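Local coordinates for protein short chain dehydrogenase (A0QTM2 homolog) (Mycobacterium thermoresistibile, PDB 3SC4) that is probably an NAD(P)-dependent oxidoreductase of the short-chain dehydrogenase family, built on a Rossmann fold, whose substrate is not established, at residues I96-I104 with I123-S132; T193-A201 with R217-A228. All coordinates share one frame; numbering follows the deposited sequence.

Contact 1. Residues I96-I104 with I123-S132; sequences ICVNNASAI and IQVRGTYAVS
N99 and S132 lock the closely packed end of this contact, where strand 96-99 runs almost exactly antiparallel (171°) to the helix holding 123-132, their axes 9.1 Å apart. CG of N99 stands anti to its carbonyl carbon (chi1 -64°), which directs the amide at the helix. There ND2 donates to S132 OG (3.0 Å), the hydroxyl lying 21° out of the amide plane. S132 OG donates to T128 O, which S132 N reaches from the opposite face, so the hydroxyl is gripped as acceptor and donor at once. Methyl groups pack on the amide: V131 CG1 touches both N99 OD1 (3.2 Å) and, in an apolar contact, C97 SG (3.6 Å). T128 CG2 lies 3.5 Å from N99 ND2. A further bond from N99 ND2 to T149 OG1 ties the amide to the neighbouring strand.

Q124, also buried, belongs to this held part. Its chain, extended beyond CG, lays the amide beside the backbone of A103: A103 N donates to OE1 (2.9 Å) from above the carbonyl plane rather than along a lone pair, and NE2, also bonded to M120 O, returns a weak bond to A103 O. The looser side faces solvent at the loop: S102 is exposed, with a bound glycerol close by, and I123 CD1 stays 4.3 Å from A103 CB, although I123 CG2 touches A101 CB at 3.7 Å. A water sits among A101 O, I123 O and T128 OG1, where the helix has a wider pi-type turn.

N99 to S102 read NNAS, close to the family's NNAG motif. The chemistry implies polar anchoring: buried amides and hydroxyls fix the strand end, and Q124, weakly bonded to K170 of the YxxxK signature, would place the loop beside the probable active site.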
ATOM      1  N   ILE B  96      -9.300  19.358  11.781  1.00 24.11           N
ATOM      2  CA  ILE B  96      -9.608  18.541  10.641  1.00 22.39           C
ATOM      3  C   ILE B  96      -8.388  18.442   9.700  1.00 21.98           C
ATOM      4  O   ILE B  96      -7.773  19.447   9.346  1.00 21.94           O
ATOM      5  CB  ILE B  96     -10.792  19.130   9.874  1.00 22.54           C
ATOM      6  CG1 ILE B  96     -11.990  19.274  10.803  1.00 21.25           C
ATOM      7  CG2 ILE B  96     -11.152  18.245   8.627  1.00 20.06           C
ATOM      8  CD1 ILE B  96     -13.062  20.139  10.228  1.00 19.07           C
ATOM      9  N   CYS B  97      -8.026  17.210   9.352  1.00 20.83           N
ATOM     10  CA  CYS B  97      -6.999  16.931   8.377  1.00 20.21           C
ATOM     11  C   CYS B  97      -7.652  16.172   7.232  1.00 19.00           C
ATOM     12  O   CYS B  97      -8.177  15.080   7.443  1.00 18.52           O
ATOM     13  CB  CYS B  97      -5.924  16.065   9.007  1.00 20.36           C
ATOM     14  SG  CYS B  97      -4.634  15.562   7.841  1.00 20.94           S
ATOM     15  N   VAL B  98      -7.678  16.763   6.044  1.00 18.28           N
ATOM     16  CA  VAL B  98      -8.218  16.080   4.878  1.00 17.54           C
ATOM     17  C   VAL B  98      -7.089  15.752   3.926  1.00 17.13           C
ATOM     18  O   VAL B  98      -6.418  16.633   3.448  1.00 16.82           O
ATOM     19  CB  VAL B  98      -9.251  16.921   4.134  1.00 17.66           C
ATOM     20  CG1 VAL B  98      -9.626  16.237   2.833  1.00 16.55           C
ATOM     21  CG2 VAL B  98     -10.473  17.149   5.006  1.00 17.55           C
ATOM     22  N   ASN B  99      -6.894  14.467   3.663  1.00 17.14           N
ATOM     23  CA  ASN B  99      -5.919  14.004   2.686  1.00 17.08           C
ATOM     24  C   ASN B  99      -6.594  13.830   1.341  1.00 17.61           C
ATOM     25  O   ASN B  99      -7.236  12.806   1.079  1.00 16.07           O
ATOM     26  CB  ASN B  99      -5.280  12.682   3.131  1.00 16.76           C
ATOM     27  CG  ASN B  99      -4.492  12.828   4.407  1.00 15.96           C
ATOM     28  OD1 ASN B  99      -3.519  13.562   4.452  1.00 16.51           O
ATOM     29  ND2 ASN B  99      -4.913  12.137   5.449  1.00 11.13           N
ATOM     30  N   ASN B 100      -6.456  14.861   0.507  1.00 19.80           N
ATOM     31  CA  ASN B 100      -7.072  14.890  -0.828  1.00 21.17           C
ATOM     32  C   ASN B 100      -6.064  14.890  -1.989  1.00 20.74           C
ATOM     33  O   ASN B 100      -6.414  14.509  -3.063  1.00 21.05           O
ATOM     34  CB  ASN B 100      -8.031  16.091  -0.922  1.00 22.29           C
ATOM     35  CG  ASN B 100      -8.421  16.448  -2.379  1.00 25.09           C
ATOM     36  OD1 ASN B 100      -9.079  15.658  -3.073  1.00 28.12           O
ATOM     37  ND2 ASN B 100      -7.989  17.639  -2.839  1.00 25.57           N
ATOM     38  N   ALA B 101      -4.823  15.288  -1.777  1.00 21.39           N
ATOM     39  CA  ALA B 101      -3.830  15.297  -2.859  1.00 21.93           C
ATOM     40  C   ALA B 101      -3.800  13.938  -3.535  1.00 22.19           C
ATOM     41  O   ALA B 101      -3.832  12.904  -2.868  1.00 22.32           O
ATOM     42  CB  ALA B 101      -2.470  15.639  -2.335  1.00 21.63           C
ATOM     43  N   SER B 102      -3.753  13.936  -4.862  1.00 22.58           N
ATOM     44  CA  SER B 102      -3.859  12.698  -5.589  1.00 22.50           C
ATOM     45  C   SER B 102      -3.049  12.685  -6.851  1.00 21.35           C
ATOM     46  O   SER B 102      -2.499  13.681  -7.270  1.00 21.95           O
ATOM     47  CB  SER B 102      -5.324  12.391  -5.889  1.00 23.18           C
ATOM     48  OG  SER B 102      -5.829  13.285  -6.852  1.00 27.67           O
ATOM     49  N   ALA B 103      -2.933  11.505  -7.415  1.00 20.10           N
ATOM     50  CA  ALA B 103      -2.208  11.312  -8.641  1.00 19.89           C
ATOM     51  C   ALA B 103      -2.782  10.052  -9.285  1.00 19.24           C
ATOM     52  O   ALA B 103      -3.086   9.081  -8.599  1.00 18.03           O
ATOM     53  CB  ALA B 103      -0.733  11.161  -8.367  1.00 19.47           C
ATOM     54  N   ILE B 104      -2.927  10.082 -10.597  1.00 19.39           N
ATOM     55  CA  ILE B 104      -3.612   9.019 -11.301  1.00 19.74           C
ATOM     56  C   ILE B 104      -2.901   8.646 -12.609  1.00 20.49           C
ATOM     57  O   ILE B 104      -2.388   9.497 -13.304  1.00 20.34           O
ATOM     58  CB  ILE B 104      -5.062   9.412 -11.565  1.00 19.75           C
ATOM     59  CG1 ILE B 104      -5.840   8.204 -12.098  1.00 21.15           C
ATOM     60  CG2 ILE B 104      -5.111  10.612 -12.505  1.00 19.72           C
ATOM     61  CD1 ILE B 104      -7.407   8.256 -11.834  1.00 18.63           C
ATOM     62  N   ILE B 123       2.845  10.948  -3.481  1.00 18.03           N
ATOM     63  CA  ILE B 123       1.842  11.902  -3.101  1.00 17.58           C
ATOM     64  C   ILE B 123       0.759  11.251  -2.235  1.00 17.00           C
ATOM     65  O   ILE B 123       0.287  11.854  -1.281  1.00 17.02           O
ATOM     66  CB  ILE B 123       1.208  12.556  -4.335  1.00 17.37           C
ATOM     67  CG1 ILE B 123       2.247  13.447  -5.035  1.00 18.45           C
ATOM     68  CG2 ILE B 123       0.045  13.377  -3.920  1.00 16.97           C
ATOM     69  CD1 ILE B 123       1.796  14.030  -6.387  1.00 16.99           C
ATOM     70  N   GLN B 124       0.376  10.027  -2.545  1.00 16.26           N
ATOM     71  CA  GLN B 124      -0.808   9.437  -1.920  1.00 16.94           C
ATOM     72  C   GLN B 124      -0.538   8.566  -0.689  1.00 16.93           C
ATOM     73  O   GLN B 124      -1.232   8.696   0.329  1.00 17.46           O
ATOM     74  CB  GLN B 124      -1.646   8.668  -2.965  1.00 16.49           C
ATOM     75  CG  GLN B 124      -2.456   9.619  -3.827  1.00 18.13           C
ATOM     76  CD  GLN B 124      -2.911   9.082  -5.186  1.00 19.72           C
ATOM     77  OE1 GLN B 124      -4.005   9.442  -5.657  1.00 19.81           O
ATOM     78  NE2 GLN B 124      -2.072   8.277  -5.839  1.00 16.05           N
ATOM     79  N   VAL B 125       0.429   7.665  -0.781  1.00 16.95           N
ATOM     80  CA  VAL B 125       0.694   6.745   0.316  1.00 16.87           C
ATOM     81  C   VAL B 125       1.628   7.440   1.271  1.00 16.99           C
ATOM     82  O   VAL B 125       1.290   7.661   2.410  1.00 17.36           O
ATOM     83  CB  VAL B 125       1.324   5.458  -0.155  1.00 17.00           C
ATOM     84  CG1 VAL B 125       1.483   4.513   1.010  1.00 16.68           C
ATOM     85  CG2 VAL B 125       0.478   4.841  -1.290  1.00 16.11           C
ATOM     86  N   ARG B 126       2.784   7.837   0.778  1.00 17.30           N
ATOM     87  CA  ARG B 126       3.740   8.564   1.590  1.00 17.83           C
ATOM     88  C   ARG B 126       3.159   9.909   2.038  1.00 17.40           C
ATOM     89  O   ARG B 126       3.256  10.280   3.206  1.00 17.32           O
ATOM     90  CB  ARG B 126       5.028   8.755   0.811  1.00 17.98           C
ATOM     91  CG  ARG B 126       6.170   9.277   1.661  1.00 21.85           C
ATOM     92  CD  ARG B 126       7.462   9.349   0.869  1.00 24.34           C
ATOM     93  NE  ARG B 126       8.602   9.882   1.625  1.00 26.02           N
ATOM     94  CZ  ARG B 126       8.981  11.159   1.645  1.00 29.39           C
ATOM     95  NH1 ARG B 126       8.273  12.081   1.005  1.00 30.95           N
ATOM     96  NH2 ARG B 126      10.070  11.531   2.334  1.00 30.23           N
ATOM     97  N   GLY B 127       2.537  10.625   1.112  1.00 16.60           N
ATOM     98  CA  GLY B 127       1.949  11.915   1.423  1.00 16.84           C
ATOM     99  C   GLY B 127       0.869  11.861   2.491  1.00 16.70           C
ATOM    100  O   GLY B 127       0.852  12.695   3.416  1.00 17.35           O
ATOM    101  N   THR B 128      -0.037  10.892   2.389  1.00 15.73           N
ATOM    102  CA  THR B 128      -1.093  10.771   3.398  1.00 15.63           C
ATOM    103  C   THR B 128      -0.481  10.475   4.761  1.00 16.37           C
ATOM    104  O   THR B 128      -0.964  10.984   5.784  1.00 17.08           O
ATOM    105  CB  THR B 128      -2.120   9.706   3.014  1.00 15.20           C
ATOM    106  OG1 THR B 128      -2.796  10.132   1.818  1.00 15.05           O
ATOM    107  CG2 THR B 128      -3.137   9.466   4.145  1.00 12.43           C
ATOM    108  N   TYR B 129       0.585   9.672   4.762  1.00 16.03           N
ATOM    109  CA  TYR B 129       1.299   9.338   5.979  1.00 16.70           C
ATOM    110  C   TYR B 129       1.944  10.611   6.578  1.00 17.72           C
ATOM    111  O   TYR B 129       1.702  10.954   7.735  1.00 18.16           O
ATOM    112  CB  TYR B 129       2.353   8.268   5.679  1.00 16.70           C
ATOM    113  CG  TYR B 129       3.099   7.760   6.896  1.00 17.71           C
ATOM    114  CD1 TYR B 129       2.585   6.728   7.662  1.00 17.63           C
ATOM    115  CD2 TYR B 129       4.315   8.302   7.274  1.00 17.66           C
ATOM    116  CE1 TYR B 129       3.265   6.255   8.762  1.00 17.28           C
ATOM    117  CE2 TYR B 129       4.991   7.842   8.400  1.00 17.82           C
ATOM    118  CZ  TYR B 129       4.452   6.814   9.129  1.00 16.56           C
ATOM    119  OH  TYR B 129       5.084   6.336  10.238  1.00 16.25           O
ATOM    120  N   ALA B 130       2.740  11.319   5.778  1.00 17.46           N
ATOM    121  CA  ALA B 130       3.478  12.505   6.264  1.00 18.15           C
ATOM    122  C   ALA B 130       2.534  13.623   6.750  1.00 18.01           C
ATOM    123  O   ALA B 130       2.696  14.165   7.840  1.00 17.97           O
ATOM    124  CB  ALA B 130       4.418  13.027   5.172  1.00 17.43           C
ATOM    125  N   VAL B 131       1.536  13.943   5.942  1.00 17.54           N
ATOM    126  CA  VAL B 131       0.564  14.956   6.321  1.00 18.20           C
ATOM    127  C   VAL B 131      -0.169  14.563   7.615  1.00 18.79           C
ATOM    128  O   VAL B 131      -0.284  15.396   8.524  1.00 19.61           O
ATOM    129  CB  VAL B 131      -0.460  15.202   5.181  1.00 18.17           C
ATOM    130  CG1 VAL B 131      -1.723  15.879   5.693  1.00 17.66           C
ATOM    131  CG2 VAL B 131       0.180  16.023   4.060  1.00 18.02           C
ATOM    132  N   SER B 132      -0.650  13.311   7.695  1.00 17.97           N
ATOM    133  CA  SER B 132      -1.398  12.858   8.857  1.00 18.56           C
ATOM    134  C   SER B 132      -0.514  12.851  10.088  1.00 19.82           C
ATOM    135  O   SER B 132      -0.910  13.325  11.123  1.00 20.58           O
ATOM    136  CB  SER B 132      -2.017  11.463   8.649  1.00 18.38           C
ATOM    137  OG  SER B 132      -2.993  11.430   7.595  1.00 18.42           O
TER
HETATM  138  O   HOH W   1      -2.551  12.710   0.028  1.00 16.23           O

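Contact 2. Residues T193-A201 with R217-A228; sequences TLWPRTTVA and RSRKPEVYADAA
The Y224 ring stands between L194 and P196, and its rotation explains this end of the contact. With chi1 at -129°, off the usual staggered positions, the side chain reaches the end of the strand, and OH donates to L194 O at 2.6 Å, the hydroxyl tilted 26° from the carbonyl plane. L194 runs past the ring in the opposite direction: its CG lies 3.8 Å from Y224 CE1, and its CD2 reaches on to A228 N at 3.4 Å, against the helix backbone. From the other flank P196 CD approaches Y224 CE2 obliquely at 3.6 Å, while the same CD atom lies 3.4 Å above one face of the W195 indole, offset toward its rim.

Further on, T198 and R219 cross at about a right angle; the guanidinium is held by D261 and E246. T198 OG1, resting on R219 CB, donates to T199 O from above its carbonyl plane. That oxygen takes a second donor, R219 N, in the plane; with A201 N to R219 O this makes a single beta bridge at V200 and R219. A 2.9 Å hydrogen bond between T199 OG1 and S218 OG, either the donor, flanks it. V200 CG1 packs on P221 at the approach to the helix.

Strand 190-195, helix 222-232 and strand 242-244 form a right-handed beta-alpha-beta crossover of the Rossmann fold, with helix 203-209 in the region that usually borders the substrate pocket in this family.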
ATOM      1  N   THR B 193     -12.208   6.972   5.673  1.00 16.64           N
ATOM      2  CA  THR B 193     -12.031   7.258   4.250  1.00 16.32           C
ATOM      3  C   THR B 193     -13.385   7.552   3.629  1.00 16.43           C
ATOM      4  O   THR B 193     -14.421   7.109   4.134  1.00 16.80           O
ATOM      5  CB  THR B 193     -11.379   6.085   3.504  1.00 15.98           C
ATOM      6  OG1 THR B 193     -12.277   4.979   3.520  1.00 16.57           O
ATOM      7  CG2 THR B 193     -10.053   5.671   4.152  1.00 14.55           C
ATOM      8  N   LEU B 194     -13.368   8.266   2.506  1.00 16.11           N
ATOM      9  CA  LEU B 194     -14.603   8.684   1.839  1.00 16.06           C
ATOM     10  C   LEU B 194     -14.390   8.699   0.354  1.00 15.89           C
ATOM     11  O   LEU B 194     -13.414   9.314  -0.120  1.00 16.17           O
ATOM     12  CB  LEU B 194     -15.014  10.079   2.329  1.00 16.07           C
ATOM     13  CG  LEU B 194     -16.332  10.675   1.843  1.00 16.09           C
ATOM     14  CD1 LEU B 194     -17.485   9.793   2.302  1.00 13.02           C
ATOM     15  CD2 LEU B 194     -16.522  12.172   2.300  1.00 15.12           C
ATOM     16  N   TRP B 195     -15.321   8.073  -0.372  1.00 16.00           N
ATOM     17  CA  TRP B 195     -15.191   7.800  -1.807  1.00 16.07           C
ATOM     18  C   TRP B 195     -16.569   7.914  -2.497  1.00 17.19           C
ATOM     19  O   TRP B 195     -17.575   7.483  -1.939  1.00 18.34           O
ATOM     20  CB  TRP B 195     -14.644   6.381  -1.963  1.00 15.63           C
ATOM     21  CG  TRP B 195     -14.127   6.003  -3.339  1.00 15.53           C
ATOM     22  CD1 TRP B 195     -14.635   5.053  -4.157  1.00 14.90           C
ATOM     23  CD2 TRP B 195     -12.953   6.493  -3.981  1.00 14.75           C
ATOM     24  NE1 TRP B 195     -13.883   4.947  -5.281  1.00 14.39           N
ATOM     25  CE2 TRP B 195     -12.847   5.832  -5.207  1.00 14.73           C
ATOM     26  CE3 TRP B 195     -12.003   7.465  -3.652  1.00 16.54           C
ATOM     27  CZ2 TRP B 195     -11.819   6.097  -6.122  1.00 14.86           C
ATOM     28  CZ3 TRP B 195     -10.977   7.734  -4.550  1.00 15.90           C
ATOM     29  CH2 TRP B 195     -10.896   7.048  -5.779  1.00 15.36           C
ATOM     30  N   PRO B 196     -16.631   8.479  -3.708  1.00 17.15           N
ATOM     31  CA  PRO B 196     -17.914   8.677  -4.349  1.00 17.51           C
ATOM     32  C   PRO B 196     -18.294   7.486  -5.227  1.00 17.94           C
ATOM     33  O   PRO B 196     -17.432   6.802  -5.746  1.00 18.18           O
ATOM     34  CB  PRO B 196     -17.654   9.905  -5.212  1.00 17.61           C
ATOM     35  CG  PRO B 196     -16.251   9.746  -5.641  1.00 17.21           C
ATOM     36  CD  PRO B 196     -15.539   9.002  -4.540  1.00 17.23           C
ATOM     37  N   ARG B 197     -19.578   7.254  -5.421  1.00 18.54           N
ATOM     38  CA  ARG B 197     -20.010   6.080  -6.168  1.00 18.91           C
ATOM     39  C   ARG B 197     -19.915   6.266  -7.665  1.00 18.86           C
ATOM     40  O   ARG B 197     -19.871   5.281  -8.401  1.00 19.43           O
ATOM     41  CB  ARG B 197     -21.467   5.713  -5.840  1.00 19.60           C
ATOM     42  CG  ARG B 197     -21.638   4.993  -4.560  1.00 19.47           C
ATOM     43  CD  ARG B 197     -23.049   4.479  -4.418  1.00 19.53           C
ATOM     44  NE  ARG B 197     -23.166   3.606  -3.258  1.00 20.35           N
ATOM     45  CZ  ARG B 197     -23.130   2.274  -3.283  1.00 20.85           C
ATOM     46  NH1 ARG B 197     -22.974   1.595  -4.413  1.00 23.19           N
ATOM     47  NH2 ARG B 197     -23.252   1.603  -2.155  1.00 21.53           N
ATOM     48  N   THR B 198     -19.955   7.511  -8.124  1.00 18.77           N
ATOM     49  CA  THR B 198     -19.888   7.795  -9.544  1.00 19.09           C
ATOM     50  C   THR B 198     -18.634   8.592  -9.815  1.00 19.12           C
ATOM     51  O   THR B 198     -17.981   9.051  -8.882  1.00 19.70           O
ATOM     52  CB  THR B 198     -21.059   8.656  -9.978  1.00 19.67           C
ATOM     53  OG1 THR B 198     -20.843   9.999  -9.514  1.00 17.74           O
ATOM     54  CG2 THR B 198     -22.375   8.098  -9.430  1.00 19.59           C
ATOM     55  N   THR B 199     -18.299   8.795 -11.081  1.00 19.93           N
ATOM     56  CA  THR B 199     -17.245   9.745 -11.415  1.00 20.45           C
ATOM     57  C   THR B 199     -17.790  11.112 -11.072  1.00 20.96           C
ATOM     58  O   THR B 199     -18.981  11.333 -11.182  1.00 21.50           O
ATOM     59  CB  THR B 199     -16.894   9.736 -12.898  1.00 20.65           C
ATOM     60  OG1 THR B 199     -18.104   9.804 -13.672  1.00 22.79           O
ATOM     61  CG2 THR B 199     -16.182   8.475 -13.224  1.00 21.34           C
ATOM     62  N   VAL B 200     -16.908  12.009 -10.656  1.00 21.42           N
ATOM     63  CA  VAL B 200     -17.259  13.394 -10.357  1.00 21.83           C
ATOM     64  C   VAL B 200     -16.688  14.328 -11.402  1.00 21.83           C
ATOM     65  O   VAL B 200     -15.478  14.368 -11.597  1.00 22.09           O
ATOM     66  CB  VAL B 200     -16.700  13.838  -8.985  1.00 21.48           C
ATOM     67  CG1 VAL B 200     -17.016  15.302  -8.769  1.00 21.43           C
ATOM     68  CG2 VAL B 200     -17.290  12.978  -7.863  1.00 19.88           C
ATOM     69  N   ALA B 201     -17.560  15.073 -12.069  1.00 22.68           N
ATOM     70  CA  ALA B 201     -17.153  16.006 -13.127  1.00 22.43           C
ATOM     71  C   ALA B 201     -16.768  17.339 -12.491  1.00 22.28           C
ATOM     72  O   ALA B 201     -17.523  17.911 -11.729  1.00 23.08           O
ATOM     73  CB  ALA B 201     -18.277  16.199 -14.119  1.00 22.75           C
ATOM     74  N   ARG B 217     -23.289  11.041 -17.148  1.00 37.02           N
ATOM     75  CA  ARG B 217     -23.042   9.874 -16.318  1.00 35.94           C
ATOM     76  C   ARG B 217     -22.376  10.202 -14.978  1.00 32.67           C
ATOM     77  O   ARG B 217     -22.022   9.304 -14.251  1.00 31.42           O
ATOM     78  CB  ARG B 217     -22.167   8.866 -17.091  1.00 36.89           C
ATOM     79  CG  ARG B 217     -22.709   8.465 -18.493  1.00 40.90           C
ATOM     80  CD  ARG B 217     -22.297   7.027 -18.884  1.00 44.15           C
ATOM     81  NE  ARG B 217     -23.284   6.029 -18.452  1.00 46.35           N
ATOM     82  CZ  ARG B 217     -23.008   4.799 -18.004  1.00 48.90           C
ATOM     83  NH1 ARG B 217     -21.763   4.353 -17.888  1.00 48.27           N
ATOM     84  NH2 ARG B 217     -24.000   3.999 -17.643  1.00 52.41           N
ATOM     85  N   SER B 218     -22.208  11.484 -14.659  1.00 30.83           N
ATOM     86  CA  SER B 218     -21.375  11.911 -13.531  1.00 28.87           C
ATOM     87  C   SER B 218     -22.160  12.705 -12.504  1.00 28.14           C
ATOM     88  O   SER B 218     -23.302  13.093 -12.741  1.00 29.04           O
ATOM     89  CB  SER B 218     -20.212  12.770 -14.030  1.00 28.29           C
ATOM     90  OG  SER B 218     -19.383  12.041 -14.910  1.00 27.72           O
ATOM     91  N   ARG B 219     -21.534  12.949 -11.361  1.00 26.66           N
ATOM     92  CA  ARG B 219     -22.114  13.802 -10.319  1.00 26.40           C
ATOM     93  C   ARG B 219     -21.205  14.989 -10.021  1.00 25.48           C
ATOM     94  O   ARG B 219     -20.017  14.987 -10.376  1.00 24.40           O
ATOM     95  CB  ARG B 219     -22.415  13.010  -9.035  1.00 26.04           C
ATOM     96  CG  ARG B 219     -23.670  12.150  -9.145  1.00 26.75           C
ATOM     97  CD  ARG B 219     -24.085  11.482  -7.833  1.00 26.68           C
ATOM     98  NE  ARG B 219     -25.465  11.021  -7.948  1.00 26.87           N
ATOM     99  CZ  ARG B 219     -25.920   9.800  -7.662  1.00 26.51           C
ATOM    100  NH1 ARG B 219     -25.144   8.853  -7.155  1.00 26.16           N
ATOM    101  NH2 ARG B 219     -27.201   9.540  -7.858  1.00 27.29           N
ATOM    102  N   LYS B 220     -21.788  15.994  -9.372  1.00 25.66           N
ATOM    103  CA  LYS B 220     -21.087  17.231  -9.015  1.00 25.82           C
ATOM    104  C   LYS B 220     -20.193  17.070  -7.775  1.00 24.28           C
ATOM    105  O   LYS B 220     -20.412  16.191  -6.955  1.00 24.44           O
ATOM    106  CB  LYS B 220     -22.096  18.374  -8.799  1.00 27.15           C
ATOM    107  CG  LYS B 220     -22.963  18.687 -10.017  1.00 30.03           C
ATOM    108  CD  LYS B 220     -23.747  19.997  -9.867  1.00 35.47           C
ATOM    109  CE  LYS B 220     -25.125  19.807  -9.165  1.00 39.18           C
ATOM    110  NZ  LYS B 220     -25.749  21.128  -8.687  1.00 39.29           N
ATOM    111  N   PRO B 221     -19.170  17.927  -7.639  1.00 23.66           N
ATOM    112  CA  PRO B 221     -18.250  17.794  -6.504  1.00 22.75           C
ATOM    113  C   PRO B 221     -18.922  17.968  -5.159  1.00 22.55           C
ATOM    114  O   PRO B 221     -18.426  17.477  -4.148  1.00 21.97           O
ATOM    115  CB  PRO B 221     -17.213  18.898  -6.732  1.00 22.72           C
ATOM    116  CG  PRO B 221     -17.645  19.642  -7.938  1.00 23.49           C
ATOM    117  CD  PRO B 221     -18.692  18.897  -8.641  1.00 23.44           C
ATOM    118  N   GLU B 222     -20.053  18.658  -5.159  1.00 23.14           N
ATOM    119  CA  GLU B 222     -20.879  18.800  -3.963  1.00 23.37           C
ATOM    120  C   GLU B 222     -21.245  17.463  -3.333  1.00 22.09           C
ATOM    121  O   GLU B 222     -21.385  17.392  -2.144  1.00 22.30           O
ATOM    122  CB  GLU B 222     -22.150  19.603  -4.277  1.00 24.69           C
ATOM    123  CG  GLU B 222     -21.929  21.136  -4.329  1.00 27.93           C
ATOM    124  CD  GLU B 222     -21.444  21.684  -5.699  1.00 31.31           C
ATOM    125  OE1 GLU B 222     -21.105  20.909  -6.626  1.00 31.23           O
ATOM    126  OE2 GLU B 222     -21.412  22.929  -5.834  1.00 35.97           O
ATOM    127  N   VAL B 223     -21.392  16.401  -4.111  1.00 20.98           N
ATOM    128  CA  VAL B 223     -21.681  15.113  -3.512  1.00 20.57           C
ATOM    129  C   VAL B 223     -20.589  14.723  -2.519  1.00 19.91           C
ATOM    130  O   VAL B 223     -20.894  14.169  -1.479  1.00 20.14           O
ATOM    131  CB  VAL B 223     -21.899  13.988  -4.561  1.00 20.70           C
ATOM    132  CG1 VAL B 223     -20.565  13.447  -5.104  1.00 19.51           C
ATOM    133  CG2 VAL B 223     -22.709  12.881  -3.960  1.00 18.18           C
ATOM    134  N   TYR B 224     -19.340  15.075  -2.817  1.00 19.33           N
ATOM    135  CA  TYR B 224     -18.199  14.818  -1.936  1.00 19.02           C
ATOM    136  C   TYR B 224     -18.142  15.822  -0.777  1.00 19.79           C
ATOM    137  O   TYR B 224     -17.910  15.446   0.378  1.00 20.06           O
ATOM    138  CB  TYR B 224     -16.894  14.916  -2.736  1.00 19.14           C
ATOM    139  CG  TYR B 224     -15.917  13.757  -2.623  1.00 18.13           C
ATOM    140  CD1 TYR B 224     -15.594  13.198  -1.399  1.00 17.04           C
ATOM    141  CD2 TYR B 224     -15.248  13.279  -3.761  1.00 20.06           C
ATOM    142  CE1 TYR B 224     -14.688  12.155  -1.298  1.00 16.90           C
ATOM    143  CE2 TYR B 224     -14.337  12.234  -3.671  1.00 18.95           C
ATOM    144  CZ  TYR B 224     -14.065  11.679  -2.434  1.00 18.53           C
ATOM    145  OH  TYR B 224     -13.167  10.646  -2.348  1.00 18.11           O
ATOM    146  N   ALA B 225     -18.325  17.105  -1.089  1.00 20.46           N
ATOM    147  CA  ALA B 225     -18.332  18.173  -0.061  1.00 21.08           C
ATOM    148  C   ALA B 225     -19.409  17.940   1.010  1.00 21.61           C
ATOM    149  O   ALA B 225     -19.120  17.946   2.200  1.00 22.35           O
ATOM    150  CB  ALA B 225     -18.508  19.545  -0.701  1.00 20.54           C
ATOM    151  N   ASP B 226     -20.646  17.723   0.584  1.00 22.05           N
ATOM    152  CA  ASP B 226     -21.745  17.450   1.522  1.00 22.58           C
ATOM    153  C   ASP B 226     -21.508  16.168   2.323  1.00 22.24           C
ATOM    154  O   ASP B 226     -21.759  16.147   3.525  1.00 22.93           O
ATOM    155  CB  ASP B 226     -23.098  17.377   0.806  1.00 22.89           C
ATOM    156  CG  ASP B 226     -23.619  18.743   0.373  1.00 24.12           C
ATOM    157  OD1 ASP B 226     -23.013  19.770   0.733  1.00 23.33           O
ATOM    158  OD2 ASP B 226     -24.661  18.789  -0.325  1.00 25.54           O
ATOM    159  N   ALA B 227     -21.002  15.109   1.689  1.00 21.48           N
ATOM    160  CA  ALA B 227     -20.740  13.865   2.442  1.00 21.22           C
ATOM    161  C   ALA B 227     -19.631  14.120   3.487  1.00 21.45           C
ATOM    162  O   ALA B 227     -19.767  13.741   4.650  1.00 21.83           O
ATOM    163  CB  ALA B 227     -20.392  12.675   1.519  1.00 19.65           C
ATOM    164  N   ALA B 228     -18.562  14.801   3.079  1.00 21.12           N
ATOM    165  CA  ALA B 228     -17.451  15.099   3.989  1.00 21.39           C
ATOM    166  C   ALA B 228     -17.957  15.830   5.224  1.00 22.31           C
ATOM    167  O   ALA B 228     -17.599  15.491   6.357  1.00 22.12           O
ATOM    168  CB  ALA B 228     -16.387  15.948   3.266  1.00 20.80           C
TER

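Overall arrangement
Both contacts pack a helix against a strand of the same parallel sheet, close to antiparallel in contact 1 and more tilted in contact 2, and then follow the chain beyond that strand's C-terminal end. They lie in series along the sequence, with centres about 18 Å apart and nearest atoms about 6 Å apart, without touching. Each is mainly buried, and the exposed residues that touch lie in the loops. Contact 1 belongs to a central strand, and its helix also meets the second subunit on another side; its links are side-chain amides, hydroxyls and a water. Contact 2, one strand from the sheet's edge and touched by no other chain, relies on a tyrosine among apolar groups and on backbone pairing.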